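Side-chain contacts in mandelate racemase/muconate lactonizing enzyme, C-terminal domain protein (Paracoccus denitrificans, PDB 4DWD), which probably acts as a magnesium-dependent hydro-lyase of the enolase superfamily, binding divalent metal ions in its barrel domain: residues 52-56 and 57-61; 80-83 and 84-87; 249-253 and 254-258; 311-314 and 315-318. All blocks are in the same frame, centred on the assembly; numbering follows the deposited sequence.

Interaction 1. Residues 52-56 and 57-61; sequences LGVVA and RDIAP
Helix 49-63 of the N-terminal domain widens into a pi-type turn here, and V54 O marks the place by accepting from two backbone donors, D58 N at 2.9 Å and I59 N at 3.2 Å. On the next rung V55 O takes A60 N in a nearly straight 2.8 Å bond, while R57 N still makes the ordinary bond to G53 O one turn back. The side chain of R57 then folds over this same carbonyl. A bend at chi3 (-56°) swings the guanidinium back along the helix and sets one face against G53 O, which lies over its centre, 3.5 Å from the plane. G53 has no side chain to obstruct it, and NH1 comes within 3.6 Å of G53 CA. Further round, D58 OD2 lies 3.7 Å from V54 CG1, and I59 CD1 touches V54 CG1 at 4.2 Å. With an alanine here instead of R57, the flat cation would be gone, and a gap would probably open between G53 and I49 of the second subunit. G53 O thus serves its helical N-H while facing a positive group, which is likely to polarise the carbonyl further.

Interaction 2. Residues 80-83 and 84-87; sequences HRLV and KLGP
L85 curls back over L82, and its side chain can be traced atom by atom. CB starts 3.3 Å from L82 O, the same oxygen that accepts L85 N at 2.9 Å. CG, standing anti to the carbonyl carbon and beside the backbone N (chi1 -60°), keeps to that oxygen at 3.6 Å. At the tip, CD1 meets L82 CD2 at 3.7 Å, the two leucines crossing at a slant. I90 of the second subunit packs against L85 as well, and V54, D58 and I59 of helix 49-63 lie against L82, burying the leucine pair between a helix and a subunit boundary. One residue on, V83 O accepts G86 N at 3.0 Å from well above the carbonyl plane, and V83 CG2 looks loosely at P87 CD. A water joins the turn to the helix before it, donating to R81 O and accepting from K84 N at 2.9 Å. K84 itself leaves with a bend at chi2 (-95°), and its NZ forms a salt bridge with E249 of the second subunit, a residue seen to bind metal in this protein. Two successive i to i+3 bonds, then G86 at backbone angles that suit a residue without CB and a cis peptide before P87, make this a 3-10 turn that follows helix 71-81 and leads on toward helix 90-110.

Interaction 3. Residues 249-253 and 254-258; sequences EQTYT and LQALK
The extended backbone of T253 turns into helix 254-263, and T253 O receives L257 N at 2.9 Å as the first i to i+4 bond. T253 is the N-cap of this helix, which follows strand 244-246 in the barrel of the enolase C-terminal domain. Its OG1 sits between the backbone N and the carbonyl carbon (chi1 68°), and from there it accepts A256 N at 2.9 Å with an N-H...O angle of 160°. A256 CB stands close by, 3.2 Å from OG1, while Q255 OE1 approaches T253 CB at 3.8 Å; the other end of that amide, NE2, bonds H289 O of the third subunit. A valine in place of T253 would lack the hydroxyl and would probably leave A256 N without its side-chain acceptor in the first turn, weakening the start of the helix. Behind the cap, L254 and L257 pack against C284 and L287 of helix 277-291. The segment 249-253 begins with E249, seen to bind a divalent metal in this protein, so the cap closes the short connection from that site to the helix. T251 packs on the same turn, its CG2 3.7 Å from A256 CB and 3.5 Å from L257 N.

Interaction 4. Residues 311-314 and 315-318; sequences HVLS and TLMH
V312 O is gripped twice by one residue: T315 OG1 donates to it at 2.7 Å in the carbonyl plane, and T315 N at 3.0 Å from above that plane. The hydroxyl can do this because chi1 of 77° holds OG1 between its own backbone N and carbonyl carbon, folded back over the preceding turn. CG2 of the same threonine is left facing H311 O at 3.5 Å. That carbonyl has a hydroxyl of its own, since S314 OG donates to H311 O at 2.8 Å. Two side-chain hydroxyls therefore engage carbonyls three residues back. L316 N still reaches L313 O at 3.2 Å, but from far above the carbonyl plane, a sign that the chain is peeling away. L313 and L316 run alongside each other, pointing the same way, with their CD2 atoms 3.9 Å apart. Beyond them R123 NH1 bonds to L316 O in the loop that follows. The turn lies between helix 304-314 and strand 323-325 in the barrel domain: helix 277-291 packs on V312 and T315 through M282, P297 touches L313, and the short helix 114-117 meets H311 and S314.

Interactions 1 and 2 belong to the N-terminal domain and touch each other: D58 CB and L82 CD2 lie 3.7 Å apart, so helix 49-63 packs on the turn that follows helix 71-81. Interactions 3 and 4 sit in the barrel domain, on two helices that both face helix 277-291. Interactions 2 and 4 are mainly buried, whereas 1 and 3 are partly so. Their chemistry follows position: a flat cation over a carbonyl in mid-helix, leucines across a turn, a threonine accepting at a helix N-cap, and one donating to a carbonyl in the last turns of a helix. K84 of interaction 2 pairs with E249 of interaction 3 across subunits.

Interaction 1. Residues 52-56 and 57-61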
loop_
_atom_site.group_PDB
_atom_site.type_symbol
_atom_site.label_atom_id
_atom_site.label_comp_id
_atom_site.label_asym_id
_atom_site.label_seq_id
_atom_site.Cartn_x
_atom_site.Cartn_y
_atom_site.Cartn_z
ATOM N N LEU B 52 -29.713 5.128 -30.475
ATOM C CA LEU B 52 -30.639 4.581 -31.456
ATOM C C LEU B 52 -29.990 4.421 -32.835
ATOM O O LEU B 52 -30.245 3.429 -33.522
ATOM C CB LEU B 52 -31.895 5.448 -31.543
ATOM C CG LEU B 52 -32.799 5.467 -30.298
ATOM C CD1 LEU B 52 -33.948 6.446 -30.537
ATOM C CD2 LEU B 52 -33.335 4.080 -29.950
ATOM N N GLY B 53 -29.143 5.372 -33.218
ATOM C CA GLY B 53 -28.377 5.265 -34.458
ATOM C C GLY B 53 -27.412 4.086 -34.448
ATOM O O GLY B 53 -27.254 3.390 -35.454
ATOM N N VAL B 54 -26.771 3.837 -33.304
ATOM C CA VAL B 54 -25.875 2.689 -33.180
ATOM C C VAL B 54 -26.678 1.389 -33.283
ATOM O O VAL B 54 -26.253 0.443 -33.948
ATOM C CB VAL B 54 -25.040 2.784 -31.881
ATOM C CG1 VAL B 54 -24.335 1.467 -31.592
ATOM C CG2 VAL B 54 -24.016 3.910 -31.984
ATOM N N VAL B 55 -27.859 1.341 -32.661
ATOM C CA VAL B 55 -28.735 0.169 -32.847
ATOM C C VAL B 55 -29.051 -0.054 -34.338
ATOM O O VAL B 55 -28.838 -1.149 -34.866
ATOM C CB VAL B 55 -30.039 0.283 -32.025
ATOM C CG1 VAL B 55 -31.001 -0.862 -32.339
ATOM C CG2 VAL B 55 -29.732 0.301 -30.529
ATOM N N ALA B 56 -29.538 0.988 -35.010
ATOM C CA ALA B 56 -29.989 0.859 -36.397
ATOM C C ALA B 56 -28.850 0.506 -37.363
ATOM O O ALA B 56 -29.011 -0.348 -38.236
ATOM C CB ALA B 56 -30.682 2.136 -36.849
ATOM N N ARG B 57 -27.702 1.160 -37.208
ATOM C CA ARG B 57 -26.615 0.983 -38.175
ATOM C C ARG B 57 -25.730 -0.214 -37.860
ATOM O O ARG B 57 -25.271 -0.911 -38.768
ATOM C CB ARG B 57 -25.721 2.222 -38.224
ATOM C CG ARG B 57 -26.315 3.472 -38.845
ATOM C CD ARG B 57 -25.222 4.517 -39.059
ATOM N NE ARG B 57 -24.510 4.845 -37.818
ATOM C CZ ARG B 57 -24.966 5.687 -36.891
ATOM N NH1 ARG B 57 -26.125 6.315 -37.061
ATOM N NH2 ARG B 57 -24.260 5.911 -35.800
ATOM N N ASP B 58 -25.459 -0.425 -36.576
ATOM C CA ASP B 58 -24.404 -1.354 -36.173
ATOM C C ASP B 58 -24.920 -2.683 -35.627
ATOM O O ASP B 58 -24.371 -3.746 -35.950
ATOM C CB ASP B 58 -23.446 -0.693 -35.176
ATOM C CG ASP B 58 -22.877 0.623 -35.682
ATOM O OD1 ASP B 58 -22.601 0.753 -36.903
ATOM O OD2 ASP B 58 -22.697 1.541 -34.863
ATOM N N ILE B 59 -25.967 -2.633 -34.809
ATOM C CA ILE B 59 -26.426 -3.823 -34.093
ATOM C C ILE B 59 -27.508 -4.586 -34.846
ATOM O O ILE B 59 -27.397 -5.802 -35.033
ATOM C CB ILE B 59 -26.882 -3.474 -32.662
ATOM C CG1 ILE B 59 -25.741 -2.794 -31.894
ATOM C CG2 ILE B 59 -27.364 -4.714 -31.924
ATOM C CD1 ILE B 59 -26.163 -2.186 -30.569
ATOM N N ALA B 60 -28.548 -3.871 -35.267
ATOM C CA ALA B 60 -29.687 -4.477 -35.962
ATOM C C ALA B 60 -29.298 -5.424 -37.113
ATOM O O ALA B 60 -29.794 -6.550 -37.147
ATOM C CB ALA B 60 -30.664 -3.405 -36.433
ATOM N N PRO B 61 -28.409 -4.990 -38.042
ATOM C CA PRO B 61 -28.090 -5.896 -39.156
ATOM C C PRO B 61 -27.450 -7.195 -38.682
ATOM O O PRO B 61 -27.592 -8.223 -39.337
ATOM C CB PRO B 61 -27.088 -5.098 -40.005
ATOM C CG PRO B 61 -27.276 -3.677 -39.616
ATOM C CD PRO B 61 -27.761 -3.670 -38.197
#

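Interaction 2. Residues 80-83 and 84-87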
loop_
_atom_site.group_PDB
_atom_site.type_symbol
_atom_site.label_atom_id
_atom_site.label_comp_id
_atom_site.label_asym_id
_atom_site.label_seq_id
_atom_site.Cartn_x
_atom_site.Cartn_y
_atom_site.Cartn_z
ATOM N N HIS B 80 -17.725 -6.252 -28.515
ATOM C CA HIS B 80 -16.367 -6.210 -29.018
ATOM C C HIS B 80 -16.244 -5.562 -30.379
ATOM O O HIS B 80 -15.257 -4.885 -30.647
ATOM C CB HIS B 80 -15.695 -7.573 -28.842
ATOM C CG HIS B 80 -15.356 -7.864 -27.383
ATOM N ND1 HIS B 80 -16.293 -8.239 -26.489
ATOM C CD2 HIS B 80 -14.164 -7.724 -26.662
ATOM C CE1 HIS B 80 -15.735 -8.367 -25.268
ATOM N NE2 HIS B 80 -14.435 -8.045 -25.369
ATOM N N ARG B 81 -17.261 -5.711 -31.224
ATOM C CA ARG B 81 -17.307 -4.971 -32.504
ATOM C C ARG B 81 -17.395 -3.460 -32.276
ATOM O O ARG B 81 -16.853 -2.667 -33.060
ATOM C CB ARG B 81 -18.503 -5.406 -33.356
ATOM C CG ARG B 81 -18.499 -6.879 -33.725
ATOM C CD ARG B 81 -18.830 -7.144 -35.185
ATOM N NE ARG B 81 -19.974 -6.393 -35.690
ATOM C CZ ARG B 81 -20.751 -6.801 -36.693
ATOM N NH1 ARG B 81 -21.768 -6.049 -37.094
ATOM N NH2 ARG B 81 -20.524 -7.968 -37.286
ATOM N N LEU B 82 -18.085 -3.071 -31.207
ATOM C CA LEU B 82 -18.364 -1.665 -30.930
ATOM C C LEU B 82 -17.390 -1.024 -29.941
ATOM O O LEU B 82 -17.568 0.133 -29.550
ATOM C CB LEU B 82 -19.784 -1.509 -30.377
ATOM C CG LEU B 82 -20.971 -1.891 -31.249
ATOM C CD1 LEU B 82 -22.257 -1.543 -30.528
ATOM C CD2 LEU B 82 -20.880 -1.187 -32.590
ATOM N N VAL B 83 -16.351 -1.751 -29.550
ATOM C CA VAL B 83 -15.524 -1.303 -28.431
ATOM C C VAL B 83 -14.887 0.062 -28.700
ATOM O O VAL B 83 -14.758 0.877 -27.792
ATOM C CB VAL B 83 -14.469 -2.382 -28.055
ATOM C CG1 VAL B 83 -13.454 -2.575 -29.173
ATOM C CG2 VAL B 83 -13.773 -2.058 -26.735
ATOM N N LYS B 84 -14.535 0.332 -29.958
ATOM C CA LYS B 84 -13.852 1.586 -30.283
ATOM C C LYS B 84 -14.806 2.769 -30.376
ATOM O O LYS B 84 -14.369 3.883 -30.645
ATOM C CB LYS B 84 -13.009 1.449 -31.559
ATOM C CG LYS B 84 -11.990 0.310 -31.564
ATOM C CD LYS B 84 -10.630 0.818 -31.127
ATOM C CE LYS B 84 -9.531 -0.215 -31.311
ATOM N NZ LYS B 84 -8.270 0.414 -31.791
ATOM N N LEU B 85 -16.095 2.527 -30.109
ATOM C CA LEU B 85 -17.067 3.611 -29.914
ATOM C C LEU B 85 -17.073 4.127 -28.483
ATOM O O LEU B 85 -17.830 5.041 -28.152
ATOM C CB LEU B 85 -18.487 3.188 -30.339
ATOM C CG LEU B 85 -18.668 2.762 -31.797
ATOM C CD1 LEU B 85 -20.125 2.392 -32.037
ATOM C CD2 LEU B 85 -18.197 3.853 -32.759
ATOM N N GLY B 86 -16.226 3.538 -27.643
ATOM C CA GLY B 86 -16.083 3.955 -26.260
ATOM C C GLY B 86 -15.713 2.746 -25.416
ATOM O O GLY B 86 -14.548 2.556 -25.089
ATOM N N PRO B 87 -16.698 1.900 -25.083
ATOM C CA PRO B 87 -18.109 1.941 -25.478
ATOM C C PRO B 87 -19.020 2.639 -24.474
ATOM O O PRO B 87 -20.255 2.609 -24.633
ATOM C CB PRO B 87 -18.457 0.462 -25.593
ATOM C CG PRO B 87 -17.653 -0.156 -24.479
ATOM C CD PRO B 87 -16.353 0.622 -24.423
HETATM O O HOH W 1 -14.898 -0.875 -32.559
#

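Interaction 3. Residues 249-253 and 254-258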
loop_
_atom_site.group_PDB
_atom_site.type_symbol
_atom_site.label_atom_id
_atom_site.label_comp_id
_atom_site.label_asym_id
_atom_site.label_seq_id
_atom_site.Cartn_x
_atom_site.Cartn_y
_atom_site.Cartn_z
ATOM N N GLU B 249 -23.777 5.514 -11.277
ATOM C CA GLU B 249 -24.775 5.799 -12.307
ATOM C C GLU B 249 -24.113 6.201 -13.621
ATOM O O GLU B 249 -24.705 6.034 -14.661
ATOM C CB GLU B 249 -25.775 6.859 -11.857
ATOM C CG GLU B 249 -25.174 8.214 -11.579
ATOM C CD GLU B 249 -26.128 9.335 -11.924
ATOM O OE1 GLU B 249 -25.705 10.293 -12.605
ATOM O OE2 GLU B 249 -27.303 9.254 -11.516
ATOM N N GLN B 250 -22.907 6.759 -13.542
ATOM C CA GLN B 250 -22.109 7.106 -14.729
ATOM C C GLN B 250 -20.919 6.160 -14.868
ATOM O O GLN B 250 -19.836 6.572 -15.296
ATOM C CB GLN B 250 -21.629 8.549 -14.663
ATOM C CG GLN B 250 -22.769 9.556 -14.657
ATOM C CD GLN B 250 -22.257 10.982 -14.689
ATOM O OE1 GLN B 250 -21.790 11.470 -15.718
ATOM N NE2 GLN B 250 -22.339 11.662 -13.552
ATOM N N THR B 251 -21.130 4.900 -14.486
ATOM C CA THR B 251 -20.169 3.827 -14.701
ATOM C C THR B 251 -20.806 2.807 -15.647
ATOM O O THR B 251 -21.939 2.379 -15.415
ATOM C CB THR B 251 -19.786 3.182 -13.358
ATOM O OG1 THR B 251 -19.242 4.184 -12.498
ATOM C CG2 THR B 251 -18.752 2.083 -13.548
ATOM N N TYR B 252 -20.082 2.409 -16.703
ATOM C CA TYR B 252 -20.716 1.754 -17.847
ATOM C C TYR B 252 -20.178 0.384 -18.202
ATOM O O TYR B 252 -20.673 -0.229 -19.131
ATOM C CB TYR B 252 -20.667 2.664 -19.090
ATOM C CG TYR B 252 -21.239 4.051 -18.853
ATOM C CD1 TYR B 252 -22.615 4.285 -18.954
ATOM C CD2 TYR B 252 -20.404 5.128 -18.533
ATOM C CE1 TYR B 252 -23.146 5.543 -18.749
ATOM C CE2 TYR B 252 -20.924 6.409 -18.337
ATOM C CZ TYR B 252 -22.296 6.608 -18.450
ATOM O OH TYR B 252 -22.865 7.852 -18.235
ATOM N N THR B 253 -19.151 -0.074 -17.493
ATOM C CA THR B 253 -18.631 -1.423 -17.715
ATOM C C THR B 253 -18.437 -2.144 -16.394
ATOM O O THR B 253 -18.288 -1.512 -15.337
ATOM C CB THR B 253 -17.271 -1.434 -18.459
ATOM O OG1 THR B 253 -16.268 -0.876 -17.606
ATOM C CG2 THR B 253 -17.342 -0.644 -19.782
ATOM N N LEU B 254 -18.394 -3.469 -16.471
ATOM C CA LEU B 254 -18.155 -4.301 -15.309
ATOM C C LEU B 254 -16.777 -4.017 -14.709
ATOM O O LEU B 254 -16.624 -3.986 -13.488
ATOM C CB LEU B 254 -18.267 -5.776 -15.715
ATOM C CG LEU B 254 -18.174 -6.818 -14.604
ATOM C CD1 LEU B 254 -19.377 -6.729 -13.680
ATOM C CD2 LEU B 254 -18.039 -8.209 -15.207
ATOM N N GLN B 255 -15.791 -3.765 -15.569
ATOM C CA GLN B 255 -14.425 -3.500 -15.097
ATOM C C GLN B 255 -14.317 -2.123 -14.444
ATOM O O GLN B 255 -13.639 -1.977 -13.432
ATOM C CB GLN B 255 -13.407 -3.639 -16.230
ATOM C CG GLN B 255 -13.292 -5.046 -16.789
ATOM C CD GLN B 255 -14.443 -5.406 -17.692
ATOM O OE1 GLN B 255 -15.066 -4.531 -18.290
ATOM N NE2 GLN B 255 -14.746 -6.699 -17.783
ATOM N N ALA B 256 -14.986 -1.115 -15.011
ATOM C CA ALA B 256 -15.024 0.188 -14.355
ATOM C C ALA B 256 -15.803 0.110 -13.043
ATOM O O ALA B 256 -15.464 0.819 -12.099
ATOM C CB ALA B 256 -15.603 1.277 -15.271
ATOM N N LEU B 257 -16.813 -0.765 -12.946
ATOM C CA LEU B 257 -17.489 -0.928 -11.654
ATOM C C LEU B 257 -16.538 -1.533 -10.630
ATOM O O LEU B 257 -16.532 -1.131 -9.472
ATOM C CB LEU B 257 -18.767 -1.759 -11.793
ATOM C CG LEU B 257 -19.728 -1.677 -10.606
ATOM C CD1 LEU B 257 -20.225 -0.249 -10.491
ATOM C CD2 LEU B 257 -20.885 -2.645 -10.804
ATOM N N LYS B 258 -15.737 -2.503 -11.059
ATOM C CA LYS B 258 -14.700 -3.066 -10.204
ATOM C C LYS B 258 -13.753 -1.963 -9.702
ATOM O O LYS B 258 -13.424 -1.921 -8.517
ATOM C CB LYS B 258 -13.953 -4.166 -10.980
ATOM C CG LYS B 258 -12.791 -4.821 -10.240
ATOM C CD LYS B 258 -11.448 -4.118 -10.484
ATOM C CE LYS B 258 -10.976 -4.176 -11.941
ATOM N NZ LYS B 258 -9.677 -3.450 -12.145
#

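Interaction 4. Residues 311-314 and 315-318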
loop_
_atom_site.group_PDB
_atom_site.type_symbol
_atom_site.label_atom_id
_atom_site.label_comp_id
_atom_site.label_asym_id
_atom_site.label_seq_id
_atom_site.Cartn_x
_atom_site.Cartn_y
_atom_site.Cartn_z
ATOM N N HIS B 311 -37.555 -6.469 -12.211
ATOM C CA HIS B 311 -37.275 -7.907 -12.343
ATOM C C HIS B 311 -35.939 -8.247 -11.721
ATOM O O HIS B 311 -35.824 -9.213 -10.964
ATOM C CB HIS B 311 -37.329 -8.368 -13.794
ATOM C CG HIS B 311 -38.733 -8.607 -14.303
ATOM N ND1 HIS B 311 -39.364 -9.792 -14.153
ATOM C CD2 HIS B 311 -39.622 -7.765 -14.971
ATOM C CE1 HIS B 311 -40.596 -9.717 -14.701
ATOM N NE2 HIS B 311 -40.753 -8.474 -15.202
ATOM N N VAL B 312 -34.908 -7.471 -12.039
ATOM C CA VAL B 312 -33.589 -7.723 -11.453
ATOM C C VAL B 312 -33.601 -7.531 -9.939
ATOM O O VAL B 312 -33.100 -8.365 -9.208
ATOM C CB VAL B 312 -32.497 -6.854 -12.117
ATOM C CG1 VAL B 312 -31.205 -6.834 -11.300
ATOM C CG2 VAL B 312 -32.226 -7.338 -13.536
ATOM N N LEU B 313 -34.192 -6.441 -9.462
ATOM C CA LEU B 313 -34.178 -6.197 -8.007
ATOM C C LEU B 313 -34.990 -7.197 -7.182
ATOM O O LEU B 313 -34.689 -7.422 -6.007
ATOM C CB LEU B 313 -34.564 -4.751 -7.687
ATOM C CG LEU B 313 -33.434 -3.782 -8.082
ATOM C CD1 LEU B 313 -33.906 -2.340 -8.014
ATOM C CD2 LEU B 313 -32.195 -3.984 -7.211
ATOM N N SER B 314 -35.994 -7.821 -7.803
ATOM C CA SER B 314 -36.754 -8.860 -7.117
ATOM C C SER B 314 -35.858 -10.042 -6.744
ATOM O O SER B 314 -36.173 -10.773 -5.788
ATOM C CB SER B 314 -37.946 -9.329 -7.966
ATOM O OG SER B 314 -37.546 -10.184 -9.027
ATOM N N THR B 315 -34.745 -10.204 -7.474
ATOM C CA THR B 315 -33.815 -11.340 -7.274
ATOM C C THR B 315 -32.705 -11.045 -6.266
ATOM O O THR B 315 -31.933 -11.943 -5.926
ATOM C CB THR B 315 -33.123 -11.796 -8.588
ATOM O OG1 THR B 315 -32.076 -10.882 -8.947
ATOM C CG2 THR B 315 -34.127 -11.963 -9.737
ATOM N N LEU B 316 -32.605 -9.791 -5.830
ATOM C CA LEU B 316 -31.520 -9.348 -4.950
ATOM C C LEU B 316 -31.819 -9.738 -3.507
ATOM O O LEU B 316 -32.809 -9.296 -2.936
ATOM C CB LEU B 316 -31.321 -7.830 -5.074
ATOM C CG LEU B 316 -30.194 -7.176 -4.260
ATOM C CD1 LEU B 316 -28.814 -7.612 -4.743
ATOM C CD2 LEU B 316 -30.303 -5.659 -4.285
HETATM N N MSE B 317 -30.968 -10.581 -2.931
HETATM C CA MSE B 317 -31.191 -11.067 -1.567
HETATM C C MSE B 317 -31.113 -9.931 -0.577
HETATM O O MSE B 317 -32.102 -9.635 0.102
HETATM C CB MSE B 317 -30.181 -12.160 -1.248
HETATM C CG MSE B 317 -30.401 -12.697 0.162
HETATM SE SE MSE B 317 -29.139 -14.170 0.512
HETATM C CE MSE B 317 -27.477 -13.254 -0.053
ATOM N N HIS B 318 -29.944 -9.290 -0.493
ATOM C CA HIS B 318 -29.719 -8.225 0.491
ATOM C C HIS B 318 -30.055 -6.887 -0.073
ATOM O O HIS B 318 -29.164 -6.051 -0.292
ATOM C CB HIS B 318 -28.279 -8.227 1.002
ATOM C CG HIS B 318 -27.902 -9.467 1.765
ATOM N ND1 HIS B 318 -26.677 -10.022 1.675
ATOM C CD2 HIS B 318 -28.632 -10.260 2.655
ATOM C CE1 HIS B 318 -26.624 -11.115 2.466
ATOM N NE2 HIS B 318 -27.823 -11.262 3.057
#